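Local coordinates for alpha-ketoglutarate-dependent 2,4-dichlorophenoxyacetate dioxygenase (Bradyrhizobium diazoefficiens, PDB 5BKE), which probably acts as a metal- and 2-oxoglutarate-dependent dioxygenase of the TfdA family and is associated with the enantioselective degradation of aryloxyalkanoate herbicides, at residues T2-Q7 against Q15-D20; N136-N141 against R268-Q273; C167-M172 against V194-V199. All blocks are in the same frame, centred on the assembly; numbering follows the deposited sequence.

How the contacts relate
Contact 1 is a surface beta hairpin at the outer edge of the seven-stranded mixed sheet. Contacts 2 and 3 are partly buried and lie on opposite sides of the chain's centre. Contact 2 joins two loops, whose following strands 142-146 and 276-281 belong to different sheets; contact 3 pairs two inner strands of a separate four-stranded sheet. No two contacts touch or share a segment. Contacts 1 and 3 rest on antiparallel backbone bonds, with isoleucines and V16 packing inward in the first and a histidine-glutamine crossing in the second. Contact 2 replaces strand pairing with turns, glycines and an asparagine amide, near the bound N-oxalylglycine.

Contact 1: T2-Q7 against Q15-D20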
# COMPACT_ATOMS: atom_id res chain seq x y z
N THR C 2 -9.66 -6.06 -34.83
CA THR C 2 -8.23 -5.73 -34.62
C THR C 2 -7.28 -6.43 -35.60
O THR C 2 -7.44 -7.61 -35.90
CB THR C 2 -7.75 -6.06 -33.19
OG1 THR C 2 -8.10 -7.41 -32.86
CG2 THR C 2 -8.35 -5.10 -32.17
N ILE C 3 -6.28 -5.69 -36.07
CA ILE C 3 -5.20 -6.23 -36.91
C ILE C 3 -4.14 -6.94 -36.05
O ILE C 3 -3.97 -6.60 -34.87
CB ILE C 3 -4.57 -5.15 -37.84
CG1 ILE C 3 -3.93 -4.01 -37.02
CG2 ILE C 3 -5.61 -4.65 -38.84
CD1 ILE C 3 -3.22 -2.94 -37.84
N ALA C 4 -3.45 -7.92 -36.63
CA ALA C 4 -2.43 -8.69 -35.91
C ALA C 4 -1.14 -7.89 -35.72
O ALA C 4 -0.52 -7.45 -36.71
CB ALA C 4 -2.16 -10.03 -36.59
N ILE C 5 -0.76 -7.68 -34.46
CA ILE C 5 0.44 -6.93 -34.07
C ILE C 5 1.24 -7.68 -33.00
O ILE C 5 0.71 -8.05 -31.94
CB ILE C 5 0.11 -5.50 -33.56
CG1 ILE C 5 -0.62 -4.68 -34.63
CG2 ILE C 5 1.38 -4.75 -33.14
CD1 ILE C 5 -1.52 -3.61 -34.06
N ARG C 6 2.53 -7.90 -33.28
CA ARG C 6 3.47 -8.41 -32.30
C ARG C 6 4.46 -7.31 -31.90
O ARG C 6 5.09 -6.70 -32.75
CB ARG C 6 4.19 -9.64 -32.86
CG ARG C 6 5.04 -10.39 -31.86
CD ARG C 6 5.69 -11.62 -32.48
NE ARG C 6 7.14 -11.55 -32.29
CZ ARG C 6 8.04 -11.60 -33.27
NH1 ARG C 6 7.68 -11.77 -34.55
NH2 ARG C 6 9.33 -11.52 -32.97
N GLN C 7 4.60 -7.08 -30.59
CA GLN C 7 5.55 -6.08 -30.09
C GLN C 7 6.98 -6.58 -30.21
O GLN C 7 7.25 -7.75 -29.92
CB GLN C 7 5.23 -5.70 -28.65
CG GLN C 7 5.93 -4.43 -28.19
CD GLN C 7 5.40 -3.89 -26.88
OE1 GLN C 7 4.21 -3.98 -26.59
NE2 GLN C 7 6.28 -3.32 -26.07
N GLN C 15 5.07 -5.26 -34.96
CA GLN C 15 5.13 -5.95 -36.25
C GLN C 15 3.72 -6.26 -36.69
O GLN C 15 2.94 -6.86 -35.93
CB GLN C 15 5.96 -7.23 -36.15
CG GLN C 15 6.12 -7.97 -37.47
CD GLN C 15 7.13 -9.10 -37.39
OE1 GLN C 15 8.33 -8.87 -37.21
NE2 GLN C 15 6.66 -10.33 -37.55
N VAL C 16 3.38 -5.85 -37.91
CA VAL C 16 2.03 -6.00 -38.43
C VAL C 16 1.96 -7.09 -39.49
O VAL C 16 2.78 -7.12 -40.40
CB VAL C 16 1.47 -4.67 -38.99
CG1 VAL C 16 -0.00 -4.81 -39.32
CG2 VAL C 16 1.69 -3.53 -38.01
N SER C 17 0.95 -7.94 -39.40
CA SER C 17 0.73 -8.97 -40.42
C SER C 17 -0.73 -8.99 -40.85
O SER C 17 -1.59 -8.46 -40.15
CB SER C 17 1.16 -10.35 -39.90
OG SER C 17 0.52 -10.64 -38.67
N GLY C 18 -0.99 -9.56 -42.02
CA GLY C 18 -2.36 -9.73 -42.51
C GLY C 18 -2.84 -8.61 -43.43
O GLY C 18 -3.97 -8.66 -43.90
N LEU C 19 -2.00 -7.61 -43.68
CA LEU C 19 -2.35 -6.50 -44.58
C LEU C 19 -1.51 -6.51 -45.85
O LEU C 19 -0.30 -6.70 -45.80
CB LEU C 19 -2.23 -5.14 -43.90
CG LEU C 19 -3.10 -4.77 -42.70
CD1 LEU C 19 -2.74 -3.37 -42.26
CD2 LEU C 19 -4.59 -4.86 -42.98
N ASP C 20 -2.16 -6.30 -46.98
CA ASP C 20 -1.48 -6.23 -48.25
C ASP C 20 -1.48 -4.76 -48.70
O ASP C 20 -2.53 -4.22 -49.08
CB ASP C 20 -2.17 -7.17 -49.25
CG ASP C 20 -1.72 -6.99 -50.69
OD1 ASP C 20 -0.57 -6.53 -50.95
OD2 ASP C 20 -2.53 -7.34 -51.57
O HOH W 1 -4.09 -8.24 -39.30
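I3 packs against V16 and L19 where the N-terminal beta hairpin, strands 4-7 and 14-17, begins its pairing; strand 4-7 is the outermost on this side of the large mixed sheet. I3 CG1 sits between the backbone N and the carbonyl carbon (chi1 61°), and from there the CD1 methyl meets V16 CG1 at 4.0 Å, the two side chains crossing obliquely. The CG2 branch of I3 faces the CD2 methyl of L19, which in turn rests on F45 of strand 42-45. At A4 the carbonyl O takes the backbone N of S17 at 3.1 Å. On the other side of the same A4-S17 pair a water stands in for the second direct bond: it accepts from A4 N at 2.8 Å and donates to S17 O at 2.6 Å. A4 CB and S17 OG lie beside each other on the face that R6 and Q15 share.

I5 returns to the inner face, with its CG1 4.3 Å from V16 CG2. I5 also touches A36 and Y40 of helix 27-40, whereas V16 packs on L43 and F45 of strand 42-45 and bonds through its backbone to V44. The two strands run antiparallel, at 157° between their directions.

R6 is gripped twice by the backbone of Q15: R6 N gives to Q15 O at 2.9 Å, and R6 O receives from Q15 N. Their side chains leave on the face of A4 and S17, side by side and pointing the same way, with guanidinium and amide planes 80° apart. Q15 OE1 has a weak hydrogen bond to H46 NE2. R6 NH1 and Q15 NE2, both donors, sit 3.5 Å apart without bonding.

Contact 2: N136-N141 against R268-Q273; sequences NPTGGN and RYDQSQ
G139 and Y269 bring their backbones to 4.4 Å, CA to CA, in a single bridge between two loops that contain no regular strand. Lacking a side chain, G139 can lay its CA beside R268 O. The next residue, G140, donates its N to that same oxygen at 3.2 Å, coming from above the carbonyl plane. Across the bridge, D270 N gives a straighter bond to T138 O, also 3.2 Å long.

The amide of N136 ties both loops together. CG stands anti to the backbone N (chi1 -171°), on the side of the other loop, and ND2 gives a bond to D270 O at 3.0 Å; that oxygen lies in the amide plane. The other branch, OD1, accepts T138 N in an Asx turn, so the amide is held at both ends, which fixes its rotation. D270 opens a type I turn to Q273, and its OD1 is met from one face by both S272 OG, at 2.7 Å, and S272 N. Q273 crosses P137 at about a right angle, OE1 3.4 Å from the ring carbon CG.

R268 turns outward to a salt bridge with E226 of the second subunit. R275, which lines the N-oxalylglycine pocket, makes a cation-pi contact with Y269 and bonds to G140 O. The contact is thus consistent with a second-shell part in positioning the arginine of the ligand pocket.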
# COMPACT_ATOMS: atom_id res chain seq x y z
N ASN C 136 21.12 -2.97 -49.16
CA ASN C 136 22.56 -2.98 -49.02
C ASN C 136 22.92 -4.04 -47.95
O ASN C 136 22.52 -3.90 -46.79
CB ASN C 136 23.06 -1.59 -48.63
CG ASN C 136 24.58 -1.47 -48.67
OD1 ASN C 136 25.31 -2.35 -48.22
ND2 ASN C 136 25.06 -0.33 -49.17
N PRO C 137 23.67 -5.10 -48.34
CA PRO C 137 23.99 -6.17 -47.40
C PRO C 137 25.16 -5.89 -46.44
O PRO C 137 25.43 -6.71 -45.56
CB PRO C 137 24.32 -7.35 -48.31
CG PRO C 137 24.91 -6.71 -49.52
CD PRO C 137 24.21 -5.39 -49.69
N THR C 138 25.85 -4.76 -46.60
CA THR C 138 26.98 -4.39 -45.74
C THR C 138 26.63 -3.17 -44.91
O THR C 138 27.02 -2.03 -45.24
CB THR C 138 28.30 -4.16 -46.55
OG1 THR C 138 28.51 -5.25 -47.45
CG2 THR C 138 29.52 -4.04 -45.61
N GLY C 139 25.89 -3.42 -43.83
CA GLY C 139 25.50 -2.37 -42.88
C GLY C 139 24.18 -1.69 -43.20
O GLY C 139 23.30 -2.28 -43.85
N GLY C 140 24.04 -0.45 -42.73
CA GLY C 140 22.83 0.35 -42.96
C GLY C 140 21.56 -0.13 -42.26
O GLY C 140 20.47 -0.02 -42.82
N ASN C 141 21.71 -0.67 -41.05
CA ASN C 141 20.57 -0.90 -40.15
C ASN C 141 19.92 0.46 -39.85
O ASN C 141 20.61 1.48 -39.78
CB ASN C 141 21.02 -1.52 -38.82
CG ASN C 141 21.44 -2.98 -38.93
OD1 ASN C 141 21.22 -3.66 -39.94
ND2 ASN C 141 22.04 -3.48 -37.86
N ARG C 268 26.33 3.18 -40.46
CA ARG C 268 27.31 3.17 -41.56
C ARG C 268 27.11 1.98 -42.50
O ARG C 268 26.85 0.86 -42.06
CB ARG C 268 28.74 3.19 -41.01
CG ARG C 268 29.31 4.60 -40.84
CD ARG C 268 30.66 4.64 -40.11
NE ARG C 268 31.56 3.52 -40.45
CZ ARG C 268 32.33 3.44 -41.53
NH1 ARG C 268 32.36 4.41 -42.44
NH2 ARG C 268 33.09 2.36 -41.71
N TYR C 269 27.15 2.27 -43.79
CA TYR C 269 27.06 1.25 -44.83
C TYR C 269 28.10 1.48 -45.92
O TYR C 269 28.64 2.58 -46.04
CB TYR C 269 25.63 1.15 -45.40
CG TYR C 269 25.05 2.41 -46.04
CD1 TYR C 269 24.32 3.34 -45.28
CD2 TYR C 269 25.19 2.65 -47.42
CE1 TYR C 269 23.78 4.48 -45.87
CE2 TYR C 269 24.65 3.79 -48.02
CZ TYR C 269 23.94 4.70 -47.23
OH TYR C 269 23.40 5.83 -47.82
N ASP C 270 28.39 0.42 -46.68
CA ASP C 270 29.34 0.42 -47.79
C ASP C 270 28.77 1.23 -48.95
O ASP C 270 27.78 0.82 -49.56
CB ASP C 270 29.60 -1.02 -48.24
CG ASP C 270 30.80 -1.18 -49.18
OD1 ASP C 270 31.25 -0.20 -49.81
OD2 ASP C 270 31.30 -2.31 -49.28
N GLN C 271 29.39 2.37 -49.24
CA GLN C 271 28.87 3.30 -50.25
C GLN C 271 28.96 2.78 -51.71
O GLN C 271 28.15 3.19 -52.56
CB GLN C 271 29.49 4.70 -50.05
CG GLN C 271 28.99 5.83 -50.96
CD GLN C 271 27.48 5.89 -51.16
OE1 GLN C 271 26.69 5.77 -50.22
NE2 GLN C 271 27.07 6.09 -52.41
N SER C 272 29.88 1.86 -51.98
CA SER C 272 30.05 1.27 -53.32
C SER C 272 28.91 0.35 -53.78
O SER C 272 28.80 0.05 -54.98
CB SER C 272 31.41 0.56 -53.43
OG SER C 272 31.48 -0.52 -52.52
N GLN C 273 28.07 -0.10 -52.85
CA GLN C 273 26.93 -0.99 -53.17
C GLN C 273 25.56 -0.27 -53.16
O GLN C 273 25.34 0.61 -52.32
CB GLN C 273 26.91 -2.19 -52.24
CG GLN C 273 27.87 -3.27 -52.69
CD GLN C 273 27.88 -4.44 -51.75
OE1 GLN C 273 27.01 -5.32 -51.82
NE2 GLN C 273 28.86 -4.48 -50.86

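Contact 3: C167-M172 against V194-V199; sequences CEHSLM and VLQRLV
C167, E168 and H169 pair with Q196, L195 and V194 as antiparallel strands, the two inner members of a four-stranded sheet partly buried in the chain. The strand directions differ by 134°. Two pairs carry reciprocal backbone bonds: C167 N reaches Q196 O at 2.8 Å, and H169 N meets V194 O at 2.7 Å. Between them E168 and L195 form the non-hydrogen-bonded pair; their side chains run side by side the same way, with E168 CG 3.7 Å from the L195 CD2 methyl.

On the other face, H169 and Q196 cross at about a right angle in a CH-pi contact. Q196 CG, anti to the carbonyl carbon (chi1 -52°), lies over one ring face, 3.4 Å from H169 CD2; the bend at chi2 turns CD aside, with the amide plane 84° from the ring. At the ring's edge, in its plane, a water sits 2.9 Å from H169 NE2 and donates to R197 O.

As in the TauD/TfdA family, the core is a double-stranded beta-helix (jelly roll); this four-stranded sheet falls in sequence between two of its strands, 142-146 and 244-247, consistent with an insertion. S119 braces the crossing: its OG bonds H169 ND1, and its O accepts from Q196 NE2. Q196 OE1 is taken up by T288 OG1. The side chain of H169 is about 8 Å from that of the manganese ligand H115, so the ring is near the metal site without forming part of it.

Past Q196, L198 brings CD1 to 3.8 Å from C167 SG; both residues touch L231 of helix 224-238. At the far end of the first strand, S170 is the N-cap of helix 171-176, its OG accepting M172 N at 3.0 Å and bonding to F191 O.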
# COMPACT_ATOMS: atom_id res chain seq x y z
N CYS C 167 14.06 24.88 -28.78
CA CYS C 167 15.23 24.63 -29.63
C CYS C 167 15.09 25.27 -31.02
O CYS C 167 13.99 25.37 -31.55
CB CYS C 167 15.47 23.13 -29.80
SG CYS C 167 15.68 22.17 -28.27
N GLU C 168 16.22 25.69 -31.58
CA GLU C 168 16.30 26.16 -32.97
C GLU C 168 16.77 25.01 -33.87
O GLU C 168 17.88 24.49 -33.70
CB GLU C 168 17.23 27.37 -33.10
CG GLU C 168 16.75 28.57 -32.29
CD GLU C 168 17.45 29.89 -32.63
OE1 GLU C 168 18.13 29.99 -33.69
OE2 GLU C 168 17.28 30.84 -31.83
N HIS C 169 15.91 24.62 -34.81
CA HIS C 169 16.21 23.52 -35.73
C HIS C 169 16.53 24.05 -37.13
O HIS C 169 15.79 24.89 -37.67
CB HIS C 169 15.03 22.58 -35.86
CG HIS C 169 14.71 21.78 -34.63
ND1 HIS C 169 14.75 20.41 -34.61
CD2 HIS C 169 14.27 22.17 -33.41
CE1 HIS C 169 14.37 19.97 -33.42
NE2 HIS C 169 14.07 21.02 -32.67
N SER C 170 17.61 23.54 -37.71
CA SER C 170 18.01 23.84 -39.08
C SER C 170 18.84 22.70 -39.65
O SER C 170 19.68 22.11 -38.95
CB SER C 170 18.84 25.13 -39.12
OG SER C 170 19.34 25.36 -40.42
N LEU C 171 18.64 22.42 -40.95
CA LEU C 171 19.54 21.52 -41.70
C LEU C 171 21.00 21.95 -41.64
O LEU C 171 21.90 21.11 -41.73
CB LEU C 171 19.09 21.36 -43.15
CG LEU C 171 17.96 20.35 -43.39
CD1 LEU C 171 17.21 20.64 -44.68
CD2 LEU C 171 18.46 18.91 -43.35
N MET C 172 21.24 23.25 -41.45
CA MET C 172 22.60 23.78 -41.30
C MET C 172 23.29 23.33 -40.00
O MET C 172 24.52 23.25 -39.95
CB MET C 172 22.59 25.31 -41.39
CG MET C 172 22.07 25.88 -42.71
SD MET C 172 22.36 27.66 -42.91
CE MET C 172 21.10 28.39 -41.85
N VAL C 194 14.10 27.25 -37.44
CA VAL C 194 12.75 27.31 -36.87
C VAL C 194 12.76 26.91 -35.39
O VAL C 194 13.67 26.21 -34.91
CB VAL C 194 11.71 26.46 -37.65
CG1 VAL C 194 11.69 26.84 -39.13
CG2 VAL C 194 11.93 24.97 -37.46
N LEU C 195 11.74 27.36 -34.67
CA LEU C 195 11.59 27.08 -33.24
C LEU C 195 10.73 25.85 -33.03
O LEU C 195 9.74 25.65 -33.74
CB LEU C 195 10.99 28.29 -32.49
CG LEU C 195 11.73 29.65 -32.52
CD1 LEU C 195 10.97 30.70 -31.72
CD2 LEU C 195 13.18 29.56 -32.05
N GLN C 196 11.14 25.00 -32.08
CA GLN C 196 10.36 23.84 -31.65
C GLN C 196 10.54 23.66 -30.16
O GLN C 196 11.63 23.89 -29.63
CB GLN C 196 10.81 22.53 -32.35
CG GLN C 196 10.88 22.55 -33.88
CD GLN C 196 9.54 22.35 -34.58
OE1 GLN C 196 8.49 22.20 -33.95
NE2 GLN C 196 9.58 22.34 -35.91
N ARG C 197 9.47 23.25 -29.49
CA ARG C 197 9.53 22.85 -28.07
C ARG C 197 10.46 21.65 -27.90
O ARG C 197 10.47 20.75 -28.74
CB ARG C 197 8.14 22.45 -27.57
CG ARG C 197 7.11 23.57 -27.50
CD ARG C 197 7.32 24.49 -26.30
NE ARG C 197 7.25 23.80 -25.01
CZ ARG C 197 6.12 23.54 -24.35
NH1 ARG C 197 4.95 23.90 -24.86
NH2 ARG C 197 6.16 22.90 -23.19
N LEU C 198 11.24 21.67 -26.82
CA LEU C 198 12.06 20.53 -26.41
C LEU C 198 11.18 19.41 -25.88
O LEU C 198 11.49 18.23 -26.04
CB LEU C 198 13.10 20.95 -25.37
CG LEU C 198 14.14 19.94 -24.85
CD1 LEU C 198 14.94 19.28 -25.97
CD2 LEU C 198 15.09 20.60 -23.85
N VAL C 199 10.07 19.78 -25.24
CA VAL C 199 9.13 18.82 -24.68
C VAL C 199 7.79 18.97 -25.39
O VAL C 199 7.18 20.06 -25.39
CB VAL C 199 8.96 18.98 -23.15
CG1 VAL C 199 7.97 17.96 -22.59
CG2 VAL C 199 10.31 18.85 -22.45
O HOH W 2 12.90 20.48 -30.04